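Local coordinates for protein globin (Geobacter sulfurreducens, PDB 2W31) that forms the globin domain of a globin-coupled sensor, holding a six-coordinate heme b and probably able to bind oxygen, at residues 37-42 and 108-113; 47-52 and 96-101; 102-107 and 141-146. All blocks are in the same frame, centred on the assembly; numbering follows the deposited sequence. Where two conformers were deposited one is given.

Contact 1 of 3, residues 37-42 and 108-113; sequences DQFYDY and NVVRQF
Helices 32-44 and 100-121 run roughly antiparallel here, with short axes 10.2 Å apart at 146° and Phe39 and Val109 nearest each other, their CA atoms 6.7 Å apart. Val109 fills much of the gap. Its CG2 is set over the middle of the Tyr42 ring, 3.4 Å from the centroid and only 2° off the normal, a nearly ideal CH-pi contact in which all six ring carbons lie at almost the same distance from one methyl. With CG anti to the backbone N (chi1 -164°), the Tyr42 ring starts beside the carbonyl carbon, and Val109 CG2 lies over one of its faces. At the far end of the ring, a water donates to Tyr42 OH at 3.0 Å and to Asn108 OD1 at 2.8 Å, tying the two helices by a polar bridge; the same hydroxyl also bonds to the backbone O of His10 of the second subunit. One turn back, the extended Gln38 chain brings CD to 3.8 Å from Phe113 CE1, the two side chains crossing at about a right angle. On the inner side Phe39 leans on Val110, CD1 to CG2 3.8 Å. The Phe39 ring meets that of His66, an axial ligand of the iron, while Val110 also touches Trp69 and Phe70 of helix 62-72. This is the B-on-G helix packing of the globin fold, apolar toward the heme pocket and polar toward the dimer interface.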
# COMPACT_ATOMS: atom_id res chain seq x y z
N ASP A 37 -3.44 -10.92 16.98
CA ASP A 37 -4.28 -10.27 18.00
C ASP A 37 -4.60 -8.85 17.56
O ASP A 37 -5.75 -8.44 17.64
CB ASP A 37 -3.60 -10.23 19.38
CG ASP A 37 -3.56 -11.59 20.06
OD1 ASP A 37 -4.29 -12.52 19.65
OD2 ASP A 37 -2.75 -11.73 21.01
N GLN A 38 -3.59 -8.10 17.11
CA GLN A 38 -3.78 -6.71 16.73
C GLN A 38 -4.68 -6.62 15.50
O GLN A 38 -5.58 -5.80 15.46
CB GLN A 38 -2.44 -5.99 16.52
CG GLN A 38 -1.70 -5.79 17.85
CD GLN A 38 -0.37 -5.02 17.74
OE1 GLN A 38 -0.18 -4.21 16.83
NE2 GLN A 38 0.54 -5.27 18.69
N PHE A 39 -4.43 -7.49 14.50
CA PHE A 39 -5.23 -7.55 13.28
C PHE A 39 -6.69 -7.84 13.60
O PHE A 39 -7.60 -7.09 13.19
CB PHE A 39 -4.60 -8.62 12.35
CG PHE A 39 -5.26 -8.76 11.01
CD1 PHE A 39 -4.79 -8.03 9.92
CD2 PHE A 39 -6.30 -9.66 10.81
CE1 PHE A 39 -5.36 -8.21 8.66
CE2 PHE A 39 -6.88 -9.84 9.55
CZ PHE A 39 -6.39 -9.10 8.46
N TYR A 40 -6.91 -8.90 14.39
CA TYR A 40 -8.26 -9.33 14.77
C TYR A 40 -8.98 -8.26 15.59
O TYR A 40 -10.12 -7.90 15.27
CB TYR A 40 -8.16 -10.62 15.58
CG TYR A 40 -9.41 -11.48 15.57
CD1 TYR A 40 -9.59 -12.46 14.59
CD2 TYR A 40 -10.38 -11.32 16.54
CE1 TYR A 40 -10.73 -13.28 14.59
CE2 TYR A 40 -11.54 -12.13 16.54
CZ TYR A 40 -11.68 -13.11 15.57
OH TYR A 40 -12.79 -13.93 15.55
N ASP A 41 -8.29 -7.70 16.57
CA ASP A 41 -8.91 -6.65 17.41
C ASP A 41 -9.23 -5.35 16.64
O ASP A 41 -10.21 -4.67 16.94
CB ASP A 41 -8.00 -6.32 18.61
CG ASP A 41 -7.92 -7.46 19.62
OD1 ASP A 41 -8.79 -8.37 19.60
OD2 ASP A 41 -6.97 -7.46 20.44
N TYR A 42 -8.41 -4.99 15.65
CA TYR A 42 -8.70 -3.83 14.82
C TYR A 42 -10.02 -4.04 14.04
O TYR A 42 -10.83 -3.12 13.91
CB TYR A 42 -7.54 -3.65 13.85
CG TYR A 42 -7.43 -2.32 13.14
CD1 TYR A 42 -6.47 -1.37 13.52
CD2 TYR A 42 -8.25 -2.02 12.05
CE1 TYR A 42 -6.34 -0.14 12.82
CE2 TYR A 42 -8.13 -0.77 11.35
CZ TYR A 42 -7.18 0.15 11.76
OH TYR A 42 -7.03 1.33 11.07
N ASN A 108 -3.19 -1.97 5.42
CA ASN A 108 -2.53 -0.87 6.16
C ASN A 108 -2.14 -1.32 7.59
O ASN A 108 -1.02 -1.00 8.06
CB ASN A 108 -3.42 0.39 6.21
CG ASN A 108 -2.68 1.57 6.82
OD1 ASN A 108 -2.83 1.84 8.01
ND2 ASN A 108 -1.80 2.21 6.04
N VAL A 109 -3.04 -2.07 8.25
CA VAL A 109 -2.73 -2.58 9.58
C VAL A 109 -1.45 -3.46 9.55
O VAL A 109 -0.55 -3.33 10.38
CB VAL A 109 -3.92 -3.38 10.17
CG1 VAL A 109 -3.53 -3.95 11.58
CG2 VAL A 109 -5.16 -2.50 10.24
N VAL A 110 -1.41 -4.40 8.60
CA VAL A 110 -0.25 -5.29 8.48
C VAL A 110 1.02 -4.49 8.15
O VAL A 110 2.12 -4.75 8.68
CB VAL A 110 -0.53 -6.37 7.41
CG1 VAL A 110 0.65 -7.28 7.19
CG2 VAL A 110 -1.78 -7.17 7.80
N ARG A 111 0.87 -3.52 7.26
CA ARG A 111 2.02 -2.73 6.83
C ARG A 111 2.63 -1.96 8.03
O ARG A 111 3.83 -1.97 8.24
CB ARG A 111 1.52 -1.76 5.76
CG ARG A 111 2.56 -1.07 5.05
CD ARG A 111 1.90 0.07 4.22
NE ARG A 111 0.82 -0.33 3.30
CZ ARG A 111 1.04 -0.97 2.13
NH1 ARG A 111 2.25 -1.36 1.80
NH2 ARG A 111 0.05 -1.28 1.30
N GLN A 112 1.79 -1.32 8.85
CA GLN A 112 2.31 -0.49 9.95
C GLN A 112 2.98 -1.42 10.96
O GLN A 112 4.05 -1.10 11.49
CB GLN A 112 1.17 0.28 10.62
CG GLN A 112 0.32 1.13 9.64
CD GLN A 112 0.90 2.50 9.31
OE1 GLN A 112 2.13 2.71 9.39
NE2 GLN A 112 0.02 3.45 8.92
N PHE A 113 2.36 -2.58 11.20
CA PHE A 113 2.89 -3.52 12.20
C PHE A 113 4.27 -4.02 11.76
O PHE A 113 5.23 -4.08 12.58
CB PHE A 113 1.93 -4.71 12.31
CG PHE A 113 2.35 -5.76 13.35
CD1 PHE A 113 1.94 -5.68 14.69
CD2 PHE A 113 3.17 -6.82 12.96
CE1 PHE A 113 2.35 -6.63 15.63
CE2 PHE A 113 3.57 -7.81 13.90
CZ PHE A 113 3.18 -7.69 15.22
O HOH W 1 -4.08 1.02 10.41

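Contact 2 of 3, residues 47-52 and 96-101; sequences PETAEF and VGLNAH. With HEM (protoporphyrin IX containing Fe), chain C.
Phe52 and Leu98 meet beside the heme, and around them the contact is dense. CE2 of the Phe52 ring is 3.7 Å from Leu98 CD1, and on the other side of CZ, CE1 comes edge-on to the carbonyl of Val96, 3.2 Å from its O and near the ring plane. Val96 CG2 adds an apolar touch at the same CE1. CG of Phe52 is anti to the carbonyl carbon (chi1 -69°), and the ring beyond it lies against Val96, Gly97 and Leu98. Leu98 has two jobs: CD1 serves the phenyl ring and approaches Thr49 CG2, while CD2 lies 3.6 Å from the heme pyrrole carbon C2C. The porphyrin is part of the same packing: Val96 CG1 is only 3.3 Å from propionate carbon CBD, and Phe52 CB is 3.8 Å from vinyl carbon CBC. Thr49 meets this vinyl with its backbone O, 3.5 Å from CBC, and with CB and CG2, while OG1 bonds back to Leu43 O.

Toward solvent the contact thins out. Gly97, exposed, ends helix 80-96 in a Schellman motif; at its positive phi of 93° a side chain would jam against the very Val96 carbonyl that Phe52 abuts. Beyond it Asn99, also exposed and making no touch with 47-52, is the N-cap of helix 100-121: its OD1 takes His101 N on a lone pair in the carbonyl plane, 2.9 Å away, with an N-H...O angle of 161°. His101, by contrast, is buried against the second subunit, bonded to His10 and Asp144 of that chain.

The chemistry implies a largely apolar wall beside the vinyl and methyl of this part of the heme, into which backbone carbonyls bring polarity, and no hydrogen bond fixes the pairing of the two segments.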
# COMPACT_ATOMS: atom_id res chain seq x y z
N PRO A 47 -17.63 -1.86 13.12
CA PRO A 47 -18.89 -2.64 13.01
C PRO A 47 -19.06 -3.49 11.72
O PRO A 47 -19.44 -4.65 11.78
CB PRO A 47 -19.99 -1.57 13.14
CG PRO A 47 -19.36 -0.49 13.98
CD PRO A 47 -17.89 -0.48 13.59
N GLU A 48 -18.76 -2.93 10.56
CA GLU A 48 -18.91 -3.66 9.29
C GLU A 48 -18.03 -4.94 9.12
O GLU A 48 -18.48 -5.99 8.62
CB GLU A 48 -18.70 -2.70 8.13
CG GLU A 48 -19.75 -1.59 7.99
CD GLU A 48 -19.43 -0.32 8.80
OE1 GLU A 48 -18.65 -0.36 9.79
OE2 GLU A 48 -19.98 0.75 8.45
N THR A 49 -16.77 -4.87 9.52
CA THR A 49 -15.92 -6.06 9.52
C THR A 49 -16.23 -6.92 10.76
O THR A 49 -16.11 -8.13 10.69
CB THR A 49 -14.43 -5.70 9.50
OG1 THR A 49 -14.16 -4.69 10.49
CG2 THR A 49 -14.06 -5.18 8.13
N ALA A 50 -16.65 -6.30 11.87
CA ALA A 50 -16.96 -7.03 13.09
C ALA A 50 -18.07 -8.06 12.83
O ALA A 50 -18.10 -9.13 13.45
CB ALA A 50 -17.32 -6.09 14.24
N GLU A 51 -18.99 -7.73 11.92
CA GLU A 51 -20.03 -8.67 11.50
C GLU A 51 -19.49 -10.03 11.10
O GLU A 51 -19.99 -11.06 11.54
CB GLU A 51 -20.89 -8.13 10.35
CG GLU A 51 -21.86 -7.04 10.72
CD GLU A 51 -22.82 -7.47 11.85
OE1 GLU A 51 -23.54 -8.50 11.74
OE2 GLU A 51 -22.86 -6.75 12.85
N PHE A 52 -18.43 -10.05 10.31
CA PHE A 52 -17.91 -11.28 9.73
C PHE A 52 -17.25 -12.14 10.75
O PHE A 52 -16.93 -13.28 10.45
CB PHE A 52 -16.87 -11.00 8.61
CG PHE A 52 -17.48 -10.41 7.38
CD1 PHE A 52 -17.94 -11.24 6.35
CD2 PHE A 52 -17.65 -9.03 7.27
CE1 PHE A 52 -18.53 -10.69 5.21
CE2 PHE A 52 -18.24 -8.46 6.12
CZ PHE A 52 -18.70 -9.31 5.10
N VAL A 96 -17.90 -13.98 0.21
CA VAL A 96 -18.60 -13.74 1.50
C VAL A 96 -19.22 -12.34 1.64
O VAL A 96 -19.91 -12.06 2.64
CB VAL A 96 -17.73 -14.05 2.73
CG1 VAL A 96 -17.27 -15.49 2.69
CG2 VAL A 96 -16.54 -13.06 2.85
N GLY A 97 -18.96 -11.47 0.66
CA GLY A 97 -19.62 -10.18 0.63
C GLY A 97 -18.84 -9.06 1.31
O GLY A 97 -19.39 -8.01 1.62
N LEU A 98 -17.54 -9.29 1.53
CA LEU A 98 -16.69 -8.25 2.11
C LEU A 98 -16.35 -7.16 1.05
O LEU A 98 -15.85 -7.46 -0.05
CB LEU A 98 -15.42 -8.89 2.64
CG LEU A 98 -14.46 -7.94 3.36
CD1 LEU A 98 -15.06 -7.41 4.66
CD2 LEU A 98 -13.11 -8.64 3.59
N ASN A 99 -16.61 -5.89 1.38
CA ASN A 99 -16.25 -4.81 0.44
C ASN A 99 -14.71 -4.74 0.34
O ASN A 99 -14.01 -4.81 1.36
CB ASN A 99 -16.84 -3.46 0.88
CG ASN A 99 -16.71 -2.36 -0.19
OD1 ASN A 99 -15.62 -1.88 -0.50
ND2 ASN A 99 -17.84 -1.96 -0.75
N ALA A 100 -14.21 -4.57 -0.88
CA ALA A 100 -12.75 -4.50 -1.13
C ALA A 100 -12.08 -3.41 -0.27
O ALA A 100 -10.89 -3.53 0.10
CB ALA A 100 -12.48 -4.20 -2.60
N HIS A 101 -12.78 -2.31 0.01
CA HIS A 101 -12.23 -1.24 0.89
C HIS A 101 -11.60 -1.81 2.16
O HIS A 101 -10.56 -1.32 2.61
CB HIS A 101 -13.33 -0.22 1.23
CG HIS A 101 -13.09 0.62 2.46
ND1 HIS A 101 -12.06 1.55 2.59
CD2 HIS A 101 -13.80 0.69 3.61
CE1 HIS A 101 -12.17 2.14 3.78
NE2 HIS A 101 -13.21 1.61 4.42
CHA HEM C . -10.53 -15.78 4.44
CHB HEM C . -6.37 -13.40 4.00
CHC HEM C . -8.73 -9.29 5.04
CHD HEM C . -12.44 -11.91 6.70
C1A HEM C . -9.20 -15.50 4.22
C2A HEM C . -8.19 -16.45 3.80
C3A HEM C . -7.02 -15.81 3.70
C4A HEM C . -7.29 -14.41 4.03
CMA HEM C . -5.64 -16.36 3.30
CAA HEM C . -8.45 -17.97 3.51
CBA HEM C . -9.10 -17.97 2.13
CGA HEM C . -9.10 -19.31 1.42
O1A HEM C . -8.01 -19.80 1.00
O2A HEM C . -10.21 -19.89 1.27
C1B HEM C . -6.68 -12.05 4.10
C2B HEM C . -5.81 -10.93 3.79
C3B HEM C . -6.45 -9.79 4.07
C4B HEM C . -7.75 -10.16 4.62
CMB HEM C . -4.39 -11.13 3.20
CAB HEM C . -5.96 -8.35 3.93
CBB HEM C . -4.71 -7.99 4.26
C1C HEM C . -9.90 -9.64 5.65
C2C HEM C . -10.81 -8.75 6.33
C3C HEM C . -11.82 -9.48 6.82
C4C HEM C . -11.59 -10.86 6.44
CMC HEM C . -10.64 -7.24 6.48
CAC HEM C . -13.02 -8.93 7.62
CBC HEM C . -13.40 -9.40 8.80
C1D HEM C . -12.33 -13.15 6.13
C2D HEM C . -13.39 -14.17 6.12
C3D HEM C . -12.81 -15.37 5.41
C4D HEM C . -11.44 -14.99 5.08
CMD HEM C . -14.80 -14.01 6.68
CAD HEM C . -13.48 -16.75 5.14
CBD HEM C . -14.44 -16.70 3.96
CGD HEM C . -15.29 -17.95 4.00
O1D HEM C . -16.02 -18.19 5.00
O2D HEM C . -15.23 -18.73 3.02
NA HEM C . -8.63 -14.26 4.36
NB HEM C . -7.85 -11.54 4.60
NC HEM C . -10.39 -10.94 5.74
ND HEM C . -11.22 -13.69 5.51
FE HEM C . -9.51 -12.59 5.07

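Contact 3 of 3, residues 102-107 and 141-146; sequences YVNVAM and INLDIM. With HEM (protoporphyrin IX containing Fe), chain C.
ND2 of Asn142, whose CB touches Met107 CE, is held by two groups, Ile138 O and Tyr82 OH, and OD1 takes Trp69 NE1. Those bonds fix the amide in the core and leave the aliphatic carbon to the neighbouring helix, Asn142 CB lying 3.9 Å from Met107 CE. Met107 starts with CG anti to the backbone N (chi1 -169°), then bends twice, and Met107 CE also lies 3.6 Å from heme vinyl carbon CBB. An alanine here would probably open a gap between the vinyl and helix 125-151, leaving the vinyl freer to turn. Leu143 slides past Met107 and points its methyls at Asn104, Leu143 CD1 lying 3.8 Å from Asn104 OD1; Asn104 ND2 is bonded to Ala100 O. Nearer the start of 102-107, Met146 CE rests on Val103 CG1 at 3.8 Å, and Met146 SD meets heme methyl CMB at 3.7 Å. Segments 102-107 and 141-146, of helices 100-121 and 125-151, run at 172° with axes 10.7 Å apart, and Leu143 also packs on Leu143 of the second subunit. It is the antiparallel G-H helix pair of the globin fold, serving both the heme pocket and the dimer interface.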
# COMPACT_ATOMS: atom_id res chain seq x y z
N TYR A 102 -12.22 -2.83 2.75
CA TYR A 102 -11.72 -3.37 4.02
C TYR A 102 -10.46 -4.20 3.84
O TYR A 102 -9.66 -4.31 4.78
CB TYR A 102 -12.82 -4.15 4.77
CG TYR A 102 -13.95 -3.21 5.14
CD1 TYR A 102 -13.77 -2.21 6.11
CD2 TYR A 102 -15.18 -3.28 4.46
CE1 TYR A 102 -14.78 -1.31 6.43
CE2 TYR A 102 -16.22 -2.37 4.77
CZ TYR A 102 -16.01 -1.38 5.75
OH TYR A 102 -17.02 -0.47 6.09
N VAL A 103 -10.24 -4.73 2.62
CA VAL A 103 -8.97 -5.39 2.29
C VAL A 103 -7.85 -4.33 2.30
O VAL A 103 -6.76 -4.54 2.89
CB VAL A 103 -9.03 -6.20 0.94
CG1 VAL A 103 -7.64 -6.76 0.56
CG2 VAL A 103 -10.02 -7.37 1.07
N ASN A 104 -8.10 -3.19 1.65
CA ASN A 104 -7.12 -2.10 1.73
C ASN A 104 -6.86 -1.65 3.17
O ASN A 104 -5.69 -1.40 3.58
CB ASN A 104 -7.53 -0.91 0.86
CG ASN A 104 -7.49 -1.21 -0.66
OD1 ASN A 104 -6.57 -0.75 -1.42
ND2 ASN A 104 -8.51 -1.89 -1.12
N VAL A 105 -7.94 -1.53 3.95
CA VAL A 105 -7.83 -1.14 5.35
C VAL A 105 -6.98 -2.13 6.13
O VAL A 105 -6.09 -1.74 6.88
CB VAL A 105 -9.22 -1.04 6.01
CG1 VAL A 105 -9.08 -0.89 7.51
CG2 VAL A 105 -10.00 0.13 5.42
N ALA A 106 -7.26 -3.42 5.96
CA ALA A 106 -6.55 -4.47 6.68
C ALA A 106 -5.07 -4.47 6.33
O ALA A 106 -4.22 -4.76 7.17
CB ALA A 106 -7.17 -5.82 6.40
N MET A 107 -4.77 -4.16 5.07
CA MET A 107 -3.40 -4.23 4.57
C MET A 107 -2.55 -3.10 5.13
O MET A 107 -1.33 -3.24 5.29
CB MET A 107 -3.39 -4.20 3.04
CG MET A 107 -2.04 -4.53 2.42
SD MET A 107 -1.47 -6.19 2.86
CE MET A 107 -2.34 -7.18 1.66
N ILE A 141 2.26 -6.28 -3.72
CA ILE A 141 1.92 -7.36 -4.65
C ILE A 141 0.69 -8.12 -4.17
O ILE A 141 -0.25 -8.36 -4.95
CB ILE A 141 3.12 -8.31 -4.88
CG1 ILE A 141 4.21 -7.58 -5.69
CG2 ILE A 141 2.68 -9.66 -5.54
CD1 ILE A 141 5.61 -8.23 -5.73
N ASN A 142 0.64 -8.45 -2.87
CA ASN A 142 -0.53 -9.13 -2.31
C ASN A 142 -1.82 -8.32 -2.51
O ASN A 142 -2.85 -8.83 -2.96
CB ASN A 142 -0.30 -9.46 -0.83
CG ASN A 142 0.45 -10.78 -0.63
OD1 ASN A 142 -0.13 -11.75 -0.11
ND2 ASN A 142 1.70 -10.84 -1.06
N LEU A 143 -1.75 -7.03 -2.17
CA LEU A 143 -2.92 -6.17 -2.29
C LEU A 143 -3.34 -6.01 -3.76
O LEU A 143 -4.55 -5.98 -4.09
CB LEU A 143 -2.56 -4.78 -1.69
CG LEU A 143 -3.67 -3.73 -1.74
CD1 LEU A 143 -4.94 -4.17 -1.02
CD2 LEU A 143 -3.14 -2.41 -1.14
N ASP A 144 -2.37 -5.95 -4.66
CA ASP A 144 -2.61 -5.79 -6.11
C ASP A 144 -3.42 -7.00 -6.61
O ASP A 144 -4.50 -6.87 -7.22
CB ASP A 144 -1.24 -5.68 -6.79
CG ASP A 144 -1.29 -5.45 -8.32
OD1 ASP A 144 -2.37 -5.61 -8.99
OD2 ASP A 144 -0.19 -5.12 -8.87
N ILE A 145 -2.93 -8.21 -6.32
CA ILE A 145 -3.57 -9.42 -6.85
C ILE A 145 -4.96 -9.63 -6.23
O ILE A 145 -5.93 -9.98 -6.93
CB ILE A 145 -2.67 -10.66 -6.62
CG1 ILE A 145 -1.42 -10.60 -7.51
CG2 ILE A 145 -3.47 -11.95 -6.90
CD1 ILE A 145 -0.21 -11.34 -6.96
N MET A 146 -5.08 -9.37 -4.93
CA MET A 146 -6.38 -9.46 -4.25
C MET A 146 -7.38 -8.46 -4.82
O MET A 146 -8.58 -8.79 -5.01
CB MET A 146 -6.23 -9.29 -2.74
CG MET A 146 -5.55 -10.47 -2.04
SD MET A 146 -5.51 -10.30 -0.26
CE MET A 146 -7.23 -10.52 0.24
CHA HEM C . -10.53 -15.78 4.44
CHB HEM C . -6.37 -13.40 4.00
CHC HEM C . -8.73 -9.29 5.04
CHD HEM C . -12.44 -11.91 6.70
C1A HEM C . -9.20 -15.50 4.22
C2A HEM C . -8.19 -16.45 3.80
C3A HEM C . -7.02 -15.81 3.70
C4A HEM C . -7.29 -14.41 4.03
CMA HEM C . -5.64 -16.36 3.30
CAA HEM C . -8.45 -17.97 3.51
CBA HEM C . -9.10 -17.97 2.13
CGA HEM C . -9.10 -19.31 1.42
O1A HEM C . -8.01 -19.80 1.00
O2A HEM C . -10.21 -19.89 1.27
C1B HEM C . -6.68 -12.05 4.10
C2B HEM C . -5.81 -10.93 3.79
C3B HEM C . -6.45 -9.79 4.07
C4B HEM C . -7.75 -10.16 4.62
CMB HEM C . -4.39 -11.13 3.20
CAB HEM C . -5.96 -8.35 3.93
CBB HEM C . -4.71 -7.99 4.26
C1C HEM C . -9.90 -9.64 5.65
C2C HEM C . -10.81 -8.75 6.33
C3C HEM C . -11.82 -9.48 6.82
C4C HEM C . -11.59 -10.86 6.44
CMC HEM C . -10.64 -7.24 6.48
CAC HEM C . -13.02 -8.93 7.62
CBC HEM C . -13.40 -9.40 8.80
C1D HEM C . -12.33 -13.15 6.13
C2D HEM C . -13.39 -14.17 6.12
C3D HEM C . -12.81 -15.37 5.41
C4D HEM C . -11.44 -14.99 5.08
CMD HEM C . -14.80 -14.01 6.68
CAD HEM C . -13.48 -16.75 5.14
CBD HEM C . -14.44 -16.70 3.96
CGD HEM C . -15.29 -17.95 4.00
O1D HEM C . -16.02 -18.19 5.00
O2D HEM C . -15.23 -18.73 3.02
NA HEM C . -8.63 -14.26 4.36
NB HEM C . -7.85 -11.54 4.60
NC HEM C . -10.39 -10.94 5.74
ND HEM C . -11.22 -13.69 5.51
FE HEM C . -9.51 -12.59 5.07

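Contacts 1 and 3 use the body of helix 100-121, meeting helix 32-44 in the first and helix 125-151 in the third; contact 2 uses the turn that leads into it. Contact 3 is core: every touching residue is buried. Contact 1 is partly buried, with three of its six touching residues buried, and contact 2 lies farthest out, its centre about 17 Å from the centre of the chain. They adjoin: Phe39 packs on Ala106 between contacts 1 and 3, and Thr49 on Tyr102 between contacts 2 and 3. Methionine and leucine dominate inside; aromatic rings with a water bridge mark contact 1, and ring edges on carbonyls contact 2. Each also reaches the second subunit.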